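Local coordinates for beta-glucosidase (Saccharopolyspora erythraea D, PDB 5M6G), which probably hydrolyses terminal, non-reducing beta-D-glucosyl residues with release of beta-D-glucose, as a glycosyl hydrolase family 3 enzyme, at residues A[127-132]-A[176-181]; A[156-161]-A[205-210]; A[190-195]-A[446-451]; A[212-217]-A[226-231]. All coordinates share one frame; numbering follows the deposited sequence. Where two conformers were deposited one is given.

Interaction 1: residues A[127-132]-A[176-181]; sequences GVDAVH and WSFAPC. With SOR (sorbitol), chain L.
V128 pairs in parallel with S177, its backbone bonding to the residues on either side: F178 N donates to V128 O at 2.8 Å, and V128 N makes a weak bond of 3.0 Å to W176 O. CA-H...O contacts from G127 to W176 O and from S177 to V128 O run beside them. Of the side chains, S177 supplies the polar bond, its OG lying anti to the backbone N (chi1 178°) and giving its proton to A130 O at 2.8 Å from above the carbonyl plane. Strands 125-128 and 176-177 are neighbours in the TIM-barrel-type domain of this family, and D129 follows the first of them into the sugar pocket. There its carboxylate binds sorbitol with both oxygens, OD1 accepting from SOR O2 at 2.7 Å and OD2 from SOR O4 at 2.9 Å. Packing round the F178 ring is mixed: V128 N lies over one face, 3.5 Å from CE2, while CZ touches G127 CA at 3.8 Å and CE1 sits above the W176 ring, offset toward its rim. An alanine in place of F178 would probably open a gap beside G127 and V128 and leave that W176 face without this cover. Further along, V131 CG1 meets A179 CB at 4.1 Å.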
# COMPACT_ATOMS: atom_id res chain seq x y z
N GLY A 127 3.47 14.14 -1.12
CA GLY A 127 2.99 12.77 -1.22
C GLY A 127 3.83 11.77 -0.44
O GLY A 127 5.01 12.03 -0.16
N VAL A 128 3.24 10.63 -0.08
CA VAL A 128 3.93 9.63 0.71
C VAL A 128 3.22 8.30 0.49
O VAL A 128 2.04 8.27 0.15
CB VAL A 128 3.94 10.02 2.21
CG1 VAL A 128 2.55 9.86 2.82
CG2 VAL A 128 4.95 9.20 2.98
N ASP A 129 3.93 7.20 0.71
CA ASP A 129 3.29 5.89 0.77
C ASP A 129 2.74 5.69 2.18
O ASP A 129 3.47 5.31 3.10
CB ASP A 129 4.26 4.76 0.42
CG ASP A 129 4.74 4.85 -1.01
OD1 ASP A 129 3.99 4.45 -1.93
OD2 ASP A 129 5.89 5.30 -1.21
N ALA A 130 1.45 5.97 2.36
CA ALA A 130 0.74 5.58 3.57
C ALA A 130 -0.20 4.46 3.15
O ALA A 130 -1.39 4.68 2.91
CB ALA A 130 -0.01 6.77 4.21
N VAL A 131 0.36 3.24 3.04
CA VAL A 131 -0.34 2.11 2.42
C VAL A 131 -0.90 1.09 3.42
O VAL A 131 -1.66 0.20 3.01
CB VAL A 131 0.57 1.40 1.40
CG1 VAL A 131 0.94 2.35 0.28
CG2 VAL A 131 1.83 0.87 2.08
N HIS A 132 -0.52 1.17 4.70
CA HIS A 132 -1.23 0.40 5.73
C HIS A 132 -1.05 1.18 7.03
O HIS A 132 -0.42 0.75 8.00
CB HIS A 132 -0.78 -1.06 5.83
CG HIS A 132 0.67 -1.28 6.15
ND1 HIS A 132 1.11 -2.33 6.94
CD2 HIS A 132 1.79 -0.62 5.77
CE1 HIS A 132 2.42 -2.31 7.02
NE2 HIS A 132 2.86 -1.27 6.32
N TRP A 176 -1.39 13.66 0.66
CA TRP A 176 -1.57 12.78 -0.49
C TRP A 176 -0.87 11.47 -0.19
O TRP A 176 0.34 11.46 0.06
CB TRP A 176 -0.98 13.47 -1.73
CG TRP A 176 -1.01 12.73 -3.04
CD1 TRP A 176 -1.66 11.56 -3.35
CD2 TRP A 176 -0.33 13.14 -4.24
NE1 TRP A 176 -1.43 11.23 -4.68
CE2 TRP A 176 -0.61 12.18 -5.24
CE3 TRP A 176 0.48 14.24 -4.57
CZ2 TRP A 176 -0.11 12.28 -6.54
CZ3 TRP A 176 0.98 14.34 -5.86
CH2 TRP A 176 0.68 13.37 -6.83
N SER A 177 -1.62 10.37 -0.16
CA SER A 177 -1.05 9.04 0.01
C SER A 177 -1.11 8.28 -1.30
O SER A 177 -2.10 8.37 -2.03
CB SER A 177 -1.77 8.24 1.09
OG SER A 177 -1.21 6.94 1.19
N PHE A 178 -0.06 7.52 -1.59
CA PHE A 178 -0.02 6.65 -2.76
C PHE A 178 -0.70 5.33 -2.39
O PHE A 178 -0.08 4.28 -2.26
CB PHE A 178 1.42 6.45 -3.22
CG PHE A 178 2.17 7.76 -3.46
CD1 PHE A 178 1.59 8.80 -4.17
CD2 PHE A 178 3.46 7.94 -2.96
CE1 PHE A 178 2.28 10.00 -4.39
CE2 PHE A 178 4.15 9.13 -3.16
CZ PHE A 178 3.56 10.16 -3.88
N ALA A 179 -2.01 5.42 -2.21
CA ALA A 179 -2.84 4.32 -1.73
C ALA A 179 -4.29 4.62 -2.11
O ALA A 179 -4.70 5.79 -2.09
CB ALA A 179 -2.70 4.14 -0.20
N PRO A 180 -5.09 3.58 -2.39
CA PRO A 180 -4.77 2.14 -2.32
C PRO A 180 -4.22 1.51 -3.60
O PRO A 180 -4.55 1.95 -4.71
CB PRO A 180 -6.12 1.52 -1.99
CG PRO A 180 -7.09 2.38 -2.76
CD PRO A 180 -6.54 3.80 -2.55
N CYS A 181 -3.40 0.47 -3.45
CA CYS A 181 -3.17 -0.45 -4.56
C CYS A 181 -4.48 -1.16 -4.87
O CYS A 181 -4.99 -1.92 -4.04
CB CYS A 181 -2.08 -1.49 -4.22
SG CYS A 181 -1.26 -2.34 -5.67
C1 SOR L . 4.53 2.52 -5.69
C2 SOR L . 5.09 3.49 -4.66
C3 SOR L . 6.52 3.85 -5.06
C4 SOR L . 7.26 4.51 -3.90
C5 SOR L . 8.78 4.39 -4.01
C6 SOR L . 9.38 4.76 -2.66
O1 SOR L . 3.48 1.76 -5.14
O2 SOR L . 4.29 4.65 -4.61
O3 SOR L . 6.47 4.72 -6.15
O4 SOR L . 6.89 5.88 -3.83
O5 SOR L . 9.19 3.09 -4.40
O6 SOR L . 10.71 4.30 -2.57

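Interaction 2: residues A[156-161]-A[205-210]; sequences DLVQRI and SAMTSA
Beside M207 and S209, which pack against V158 and Q159, S205 O is gripped by two donors of T208, OG1 at 2.8 Å and N at 3.2 Å. These bonds accompany a type I beta turn from A206 to S209, which links helices 201-206 and 209-215, and it is this bend that packs against helix 155-170 in the TIM-barrel-type domain. V158 points into the bend and carries most of the apolar contact. With CG1 anti to the backbone N (chi1 162°), the valine sets this methyl against A210 CB at 3.7 Å, where it also touches M207 O. Its other methyl, CG2, approaches M207 SD in one of two deposited conformers of the methionine, so this contact and the right-angle crossing of the two side chains are doubtful. L149 of helix 146-152 also packs on V158. S209 ties the same two parts together by a polar link, its OG being hydrogen-bonded to P155 O at the start of helix 155-170. Next to it the backbones come close, Q159 CA lying 4.6 Å from A210 CA and making a CA-H...O contact with S209 O. The Q159 side chain starts beside this carbonyl, with CB 3.5 Å from S209 O.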
# COMPACT_ATOMS: atom_id res chain seq x y z
N ASP A 156 -16.59 -1.70 4.77
CA ASP A 156 -16.79 -0.61 5.72
C ASP A 156 -15.60 -0.47 6.65
O ASP A 156 -15.16 0.65 6.96
CB ASP A 156 -18.08 -0.85 6.50
CG ASP A 156 -18.52 0.38 7.25
OD1 ASP A 156 -18.96 1.34 6.59
OD2 ASP A 156 -18.41 0.38 8.49
N LEU A 157 -15.04 -1.60 7.09
CA LEU A 157 -13.84 -1.59 7.91
C LEU A 157 -12.66 -0.96 7.18
O LEU A 157 -11.89 -0.19 7.77
CB LEU A 157 -13.48 -3.01 8.33
CG LEU A 157 -12.19 -3.21 9.11
CD1 LEU A 157 -12.36 -2.66 10.52
CD2 LEU A 157 -11.81 -4.70 9.13
N VAL A 158 -12.49 -1.29 5.90
CA VAL A 158 -11.39 -0.73 5.12
C VAL A 158 -11.58 0.78 4.97
O VAL A 158 -10.61 1.55 5.05
CB VAL A 158 -11.29 -1.45 3.76
CG1 VAL A 158 -10.47 -0.64 2.74
CG2 VAL A 158 -10.71 -2.85 3.98
N GLN A 159 -12.82 1.22 4.81
CA GLN A 159 -13.10 2.65 4.76
C GLN A 159 -12.73 3.33 6.08
O GLN A 159 -12.09 4.39 6.07
CB GLN A 159 -14.58 2.87 4.42
CG GLN A 159 -15.04 4.33 4.45
CD GLN A 159 -16.46 4.50 3.93
OE1 GLN A 159 -16.91 3.74 3.09
NE2 GLN A 159 -17.16 5.50 4.45
N ARG A 160 -13.08 2.73 7.22
CA ARG A 160 -12.71 3.33 8.50
C ARG A 160 -11.20 3.42 8.65
O ARG A 160 -10.68 4.38 9.23
CB ARG A 160 -13.31 2.54 9.67
CG ARG A 160 -14.76 2.87 9.97
CD ARG A 160 -15.57 1.60 10.15
NE ARG A 160 -15.31 0.96 11.43
CZ ARG A 160 -15.59 -0.31 11.71
NH1 ARG A 160 -16.15 -1.10 10.80
NH2 ARG A 160 -15.30 -0.79 12.92
N ILE A 161 -10.48 2.41 8.15
CA ILE A 161 -9.02 2.44 8.19
C ILE A 161 -8.48 3.56 7.31
O ILE A 161 -7.53 4.27 7.68
CB ILE A 161 -8.46 1.07 7.78
CG1 ILE A 161 -8.82 0.00 8.83
CG2 ILE A 161 -6.96 1.15 7.55
CD1 ILE A 161 -8.67 -1.44 8.33
N SER A 205 -12.33 -4.02 -6.23
CA SER A 205 -13.35 -3.01 -6.46
C SER A 205 -14.11 -2.68 -5.18
O SER A 205 -14.34 -1.50 -4.87
CB SER A 205 -14.32 -3.47 -7.55
OG SER A 205 -13.67 -3.58 -8.80
N ALA A 206 -14.51 -3.70 -4.43
CA ALA A 206 -15.22 -3.44 -3.18
C ALA A 206 -14.35 -2.67 -2.20
O ALA A 206 -14.86 -1.82 -1.46
CB ALA A 206 -15.68 -4.76 -2.56
N MET A 207 -13.05 -2.93 -2.19
CA MET A 207 -12.19 -2.31 -1.21
C MET A 207 -11.68 -0.93 -1.64
O MET A 207 -10.88 -0.33 -0.92
CB MET A 207 -11.02 -3.23 -0.85
CG MET A 207 -11.47 -4.58 -0.29
SD MET A 207 -12.57 -4.39 1.13
CE MET A 207 -12.48 -6.06 1.81
N THR A 208 -12.13 -0.42 -2.79
CA THR A 208 -11.85 0.97 -3.09
C THR A 208 -12.58 1.90 -2.13
O THR A 208 -12.38 3.12 -2.19
CB THR A 208 -12.22 1.31 -4.55
OG1 THR A 208 -13.63 1.17 -4.73
CG2 THR A 208 -11.48 0.40 -5.51
N SER A 209 -13.42 1.35 -1.24
CA SER A 209 -13.90 2.12 -0.10
C SER A 209 -12.76 2.76 0.68
O SER A 209 -12.99 3.74 1.40
CB SER A 209 -14.74 1.21 0.80
OG SER A 209 -13.91 0.26 1.45
N ALA A 210 -11.53 2.24 0.56
CA ALA A 210 -10.37 2.93 1.13
C ALA A 210 -10.27 4.36 0.63
O ALA A 210 -9.84 5.26 1.37
CB ALA A 210 -9.09 2.16 0.80

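Interaction 3: residues A[190-195]-A[446-451]; sequences WGRTYE and GGWTIS. With SOR (sorbitol), chain L.
W448 and E195 cross at about a right angle, the indole and carboxylate planes standing 59° apart. The indole NE1 gives a hydrogen bond of 3.2 Å to E195 OE2, bent to 135° at the hydrogen and arriving from above the carboxylate plane. The same oxygen is gripped side-on by R192, with NE at 2.8 Å and NH2 at 3.1 Å, so three N-H groups converge on OE2 and pin that oxygen; this E195 OE2 lies in the guanidinium plane. A bend at chi3 (72°) places NE of R192 for that grip. From the edge of the guanidinium, NH2 also donates to sorbitol O1 at 2.8 Å. W448 meets the ligand edge-on rather than by stacking, its CH2 reaching SOR C4 at 3.5 Å. Y194 likewise crosses the indole at about a right angle, with W448 CD1 near the plane of its ring and 3.3 Å from OH. That hydroxyl, hydrogen-bonded to Y503 O, lies 3.3 Å from G447 CA, where a CB would clash with it. R192 and E195 come from the loop between strand 176-177 and helix 201-206 of the N-terminal domain; W448 comes from the loop between helices 441-445 and 465-472 of the C-terminal domain, so the contact joins the two domains at the sorbitol pocket.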
# COMPACT_ATOMS: atom_id res chain seq x y z
N TRP A 190 4.47 -12.79 -7.35
CA TRP A 190 4.69 -11.35 -7.34
C TRP A 190 5.03 -10.84 -5.94
O TRP A 190 4.35 -11.17 -4.97
CB TRP A 190 3.44 -10.65 -7.85
CG TRP A 190 3.61 -9.20 -8.16
CD1 TRP A 190 4.76 -8.57 -8.57
CD2 TRP A 190 2.59 -8.19 -8.12
NE1 TRP A 190 4.51 -7.23 -8.79
CE2 TRP A 190 3.19 -6.97 -8.52
CE3 TRP A 190 1.23 -8.20 -7.78
CZ2 TRP A 190 2.47 -5.77 -8.59
CZ3 TRP A 190 0.51 -7.00 -7.85
CH2 TRP A 190 1.14 -5.81 -8.25
N GLY A 191 6.07 -10.02 -5.86
CA GLY A 191 6.46 -9.43 -4.60
C GLY A 191 5.48 -8.42 -4.03
O GLY A 191 5.67 -7.98 -2.89
N ARG A 192 4.45 -8.04 -4.78
CA ARG A 192 3.44 -7.12 -4.27
C ARG A 192 2.08 -7.78 -4.10
O ARG A 192 1.07 -7.09 -3.96
CB ARG A 192 3.33 -5.89 -5.19
CG ARG A 192 4.68 -5.38 -5.65
CD ARG A 192 4.58 -3.97 -6.24
NE ARG A 192 4.34 -2.96 -5.22
CZ ARG A 192 4.51 -1.65 -5.41
NH1 ARG A 192 4.92 -1.21 -6.60
NH2 ARG A 192 4.28 -0.79 -4.43
N THR A 193 2.04 -9.12 -4.10
CA THR A 193 0.78 -9.82 -3.88
C THR A 193 0.10 -9.33 -2.60
O THR A 193 -1.13 -9.21 -2.55
CB THR A 193 1.03 -11.33 -3.82
OG1 THR A 193 1.51 -11.78 -5.09
CG2 THR A 193 -0.26 -12.08 -3.47
N TYR A 194 0.89 -9.02 -1.56
CA TYR A 194 0.28 -8.61 -0.30
C TYR A 194 -0.31 -7.22 -0.37
O TYR A 194 -1.13 -6.86 0.48
CB TYR A 194 1.29 -8.67 0.85
CG TYR A 194 2.41 -7.64 0.86
CD1 TYR A 194 2.22 -6.34 1.36
CD2 TYR A 194 3.68 -7.97 0.41
CE1 TYR A 194 3.26 -5.42 1.39
CE2 TYR A 194 4.71 -7.06 0.43
CZ TYR A 194 4.50 -5.79 0.93
OH TYR A 194 5.56 -4.91 0.95
N GLU A 195 0.09 -6.41 -1.36
CA GLU A 195 -0.53 -5.11 -1.52
C GLU A 195 -1.85 -5.17 -2.26
O GLU A 195 -2.50 -4.14 -2.44
CB GLU A 195 0.44 -4.17 -2.25
CG GLU A 195 1.78 -4.08 -1.54
CD GLU A 195 2.58 -2.89 -2.00
OE1 GLU A 195 2.10 -1.75 -1.85
OE2 GLU A 195 3.70 -3.10 -2.52
N GLY A 446 5.70 -6.70 7.89
CA GLY A 446 6.09 -6.86 6.50
C GLY A 446 6.58 -5.56 5.88
O GLY A 446 6.93 -4.59 6.57
N GLY A 447 6.59 -5.54 4.55
CA GLY A 447 7.16 -4.43 3.80
C GLY A 447 6.45 -3.12 4.07
O GLY A 447 5.35 -3.06 4.62
N TRP A 448 7.11 -2.03 3.66
CA TRP A 448 6.56 -0.69 3.79
C TRP A 448 6.22 -0.38 5.25
O TRP A 448 5.12 0.04 5.58
CB TRP A 448 5.32 -0.52 2.91
CG TRP A 448 5.56 -0.61 1.43
CD1 TRP A 448 5.27 -1.67 0.61
CD2 TRP A 448 6.11 0.40 0.58
NE1 TRP A 448 5.62 -1.38 -0.69
CE2 TRP A 448 6.14 -0.11 -0.73
CE3 TRP A 448 6.60 1.70 0.81
CZ2 TRP A 448 6.63 0.62 -1.82
CZ3 TRP A 448 7.08 2.43 -0.27
CH2 TRP A 448 7.10 1.89 -1.56
N THR A 449 7.17 -0.66 6.14
CA THR A 449 6.96 -0.39 7.56
C THR A 449 8.24 0.27 8.06
O THR A 449 9.27 -0.40 8.17
CB THR A 449 6.63 -1.66 8.33
OG1 THR A 449 5.53 -2.35 7.70
CG2 THR A 449 6.24 -1.31 9.76
N ILE A 450 8.16 1.57 8.34
CA ILE A 450 9.29 2.45 8.62
C ILE A 450 10.20 2.55 7.40
O ILE A 450 10.25 3.60 6.75
CB ILE A 450 10.10 2.02 9.85
CG1 ILE A 450 9.17 1.81 11.04
CG2 ILE A 450 11.14 3.09 10.16
CD1 ILE A 450 8.30 3.00 11.34
N SER A 451 10.92 1.48 7.10
CA SER A 451 11.74 1.41 5.89
C SER A 451 10.90 0.95 4.70
O SER A 451 9.73 0.58 4.83
CB SER A 451 12.91 0.45 6.09
OG SER A 451 12.43 -0.88 6.20
C1 SOR L . 4.53 2.52 -5.69
C2 SOR L . 5.09 3.49 -4.66
C3 SOR L . 6.52 3.85 -5.06
C4 SOR L . 7.26 4.51 -3.90
C5 SOR L . 8.78 4.39 -4.01
C6 SOR L . 9.38 4.76 -2.66
O1 SOR L . 3.48 1.76 -5.14
O2 SOR L . 4.29 4.65 -4.61
O3 SOR L . 6.47 4.72 -6.15
O4 SOR L . 6.89 5.88 -3.83
O5 SOR L . 9.19 3.09 -4.40
O6 SOR L . 10.71 4.30 -2.57

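Interaction 4: residues A[212-217]-A[226-231]; sequences TGLQGE and VMATAK. With SOR (sorbitol), chain L.
Q215 sends CG to the position anti to its carbonyl carbon (chi1 -59°), and the chain beyond runs extended (chi2 -164°), bringing the amide alongside the backbone of A228. There OE1 accepts from A228 N at 3.0 Å in a nearly straight bond (167° at the hydrogen), using a lone pair in the plane of the amide. The amide has further partners on the neighbouring backbone: G272 N also donates to OE1, and NE2 donates to G270 O. These bonds fix the rotation of the buried group. One residue earlier on the helix, L214 O accepts from V226 N at 3.0 Å, the donor lying above the carbonyl plane, while Q215 CG rests 3.3 Å from V226 O. An alanine in place of Q215 would probably leave A228 N, G272 N and G270 O without their side-chain mate, with a gap beside V226 O. Apolar packing comes from L214, whose CD1 touches A228 CB at 3.7 Å; T165 of helix 155-170 lies against the same leucine, and A166 and V169 of that helix against V226. Past A228 the chain enters strand 229-233, where K231 extends its side chain so that NZ donates to sorbitol O1 at 2.6 Å; the same NZ is hydrogen-bonded to F178 O. G216, with positive phi, is the first residue beyond helix 209-215, and a short loop returns the chain to the strand, the helix-to-strand connection of a TIM-barrel-type fold, with the ligand-binding lysine on the strand that follows.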
# COMPACT_ATOMS: atom_id res chain seq x y z
N THR A 212 -12.76 6.39 -0.22
CA THR A 212 -13.75 7.20 0.47
C THR A 212 -13.32 7.51 1.89
O THR A 212 -13.56 8.62 2.39
CB THR A 212 -15.10 6.47 0.46
OG1 THR A 212 -15.44 6.16 -0.90
CG2 THR A 212 -16.18 7.33 1.08
N GLY A 213 -12.65 6.56 2.55
CA GLY A 213 -12.16 6.83 3.90
C GLY A 213 -11.05 7.87 3.90
O GLY A 213 -11.07 8.81 4.70
N LEU A 214 -10.08 7.71 3.01
CA LEU A 214 -8.95 8.64 2.95
C LEU A 214 -9.42 10.04 2.60
O LEU A 214 -9.01 11.02 3.25
CB LEU A 214 -7.93 8.14 1.91
CG LEU A 214 -7.02 6.97 2.30
CD1 LEU A 214 -6.42 6.33 1.06
CD2 LEU A 214 -5.91 7.48 3.22
N GLN A 215 -10.28 10.17 1.59
CA GLN A 215 -10.62 11.48 1.04
C GLN A 215 -11.83 12.11 1.71
O GLN A 215 -11.96 13.34 1.70
CB GLN A 215 -10.90 11.37 -0.47
CG GLN A 215 -9.73 10.84 -1.24
CD GLN A 215 -9.85 11.08 -2.74
OE1 GLN A 215 -8.84 11.07 -3.45
NE2 GLN A 215 -11.07 11.28 -3.22
N GLY A 216 -12.72 11.30 2.28
CA GLY A 216 -14.07 11.74 2.54
C GLY A 216 -14.87 11.72 1.25
O GLY A 216 -14.35 11.46 0.16
N GLU A 217 -16.17 12.01 1.37
CA GLU A 217 -17.02 12.04 0.19
C GLU A 217 -16.53 13.08 -0.82
O GLU A 217 -16.54 12.84 -2.03
CB GLU A 217 -18.46 12.35 0.59
CG GLU A 217 -19.43 12.33 -0.56
CD GLU A 217 -20.77 12.91 -0.17
OE1 GLU A 217 -21.72 12.81 -0.98
OE2 GLU A 217 -20.87 13.49 0.94
N VAL A 226 -7.39 13.53 2.85
CA VAL A 226 -6.09 13.25 2.25
C VAL A 226 -6.35 12.65 0.88
O VAL A 226 -7.20 11.76 0.73
CB VAL A 226 -5.27 12.29 3.14
CG1 VAL A 226 -4.15 11.64 2.34
CG2 VAL A 226 -4.73 13.03 4.37
N MET A 227 -5.65 13.15 -0.14
CA MET A 227 -5.89 12.65 -1.48
C MET A 227 -5.42 11.21 -1.59
O MET A 227 -4.34 10.85 -1.11
CB MET A 227 -5.20 13.52 -2.53
CG MET A 227 -5.51 13.07 -3.96
SD MET A 227 -5.11 14.31 -5.21
CE MET A 227 -3.33 14.33 -5.13
N ALA A 228 -6.24 10.38 -2.21
CA ALA A 228 -5.93 8.97 -2.44
C ALA A 228 -5.43 8.78 -3.87
O ALA A 228 -5.63 9.63 -4.75
CB ALA A 228 -7.15 8.08 -2.17
N THR A 229 -4.77 7.63 -4.09
CA THR A 229 -4.16 7.30 -5.37
C THR A 229 -4.54 5.88 -5.75
O THR A 229 -4.09 4.93 -5.10
CB THR A 229 -2.63 7.43 -5.31
OG1 THR A 229 -2.27 8.68 -4.69
CG2 THR A 229 -2.04 7.37 -6.71
N ALA A 230 -5.33 5.71 -6.80
CA ALA A 230 -5.54 4.37 -7.34
C ALA A 230 -4.29 3.96 -8.11
O ALA A 230 -3.87 4.66 -9.04
CB ALA A 230 -6.78 4.32 -8.22
N LYS A 231 -3.67 2.84 -7.72
CA LYS A 231 -2.44 2.37 -8.36
C LYS A 231 -2.44 0.83 -8.48
O LYS A 231 -3.16 0.16 -7.75
CB LYS A 231 -1.21 2.84 -7.58
CG LYS A 231 -0.99 2.15 -6.24
CD LYS A 231 0.13 2.83 -5.43
CE LYS A 231 0.55 1.96 -4.22
NZ LYS A 231 1.70 2.58 -3.47
C1 SOR L . 4.53 2.52 -5.69
C2 SOR L . 5.09 3.49 -4.66
C3 SOR L . 6.52 3.85 -5.06
C4 SOR L . 7.26 4.51 -3.90
C5 SOR L . 8.78 4.39 -4.01
C6 SOR L . 9.38 4.76 -2.66
O1 SOR L . 3.48 1.76 -5.14
O2 SOR L . 4.29 4.65 -4.61
O3 SOR L . 6.47 4.72 -6.15
O4 SOR L . 6.89 5.88 -3.83
O5 SOR L . 9.19 3.09 -4.40
O6 SOR L . 10.71 4.30 -2.57

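In the fold
Interactions 1, 3 and 4 meet at the sorbitol pocket, each contributing a ligand-binding side chain: D129, R192 and K231. Interactions 1 and 4 are closest, their centres about 9 Å apart, and T229 OG1 joins them by hydrogen bonds with S177 O and W176 NE1, both at 2.7 Å. Interaction 3 adds the C-terminal domain; its centre is about 12 Å from that of interaction 1, and H132 NE2 approaches W448 O at 2.7 Å, a probable hydrogen bond. Interaction 2 lies farther from the ligand, about 14 Å from the A210 side chain to sorbitol. It shares helix 209-215 with interaction 4 and touches interaction 1 where P180 CG meets A210 CB at 4.1 Å.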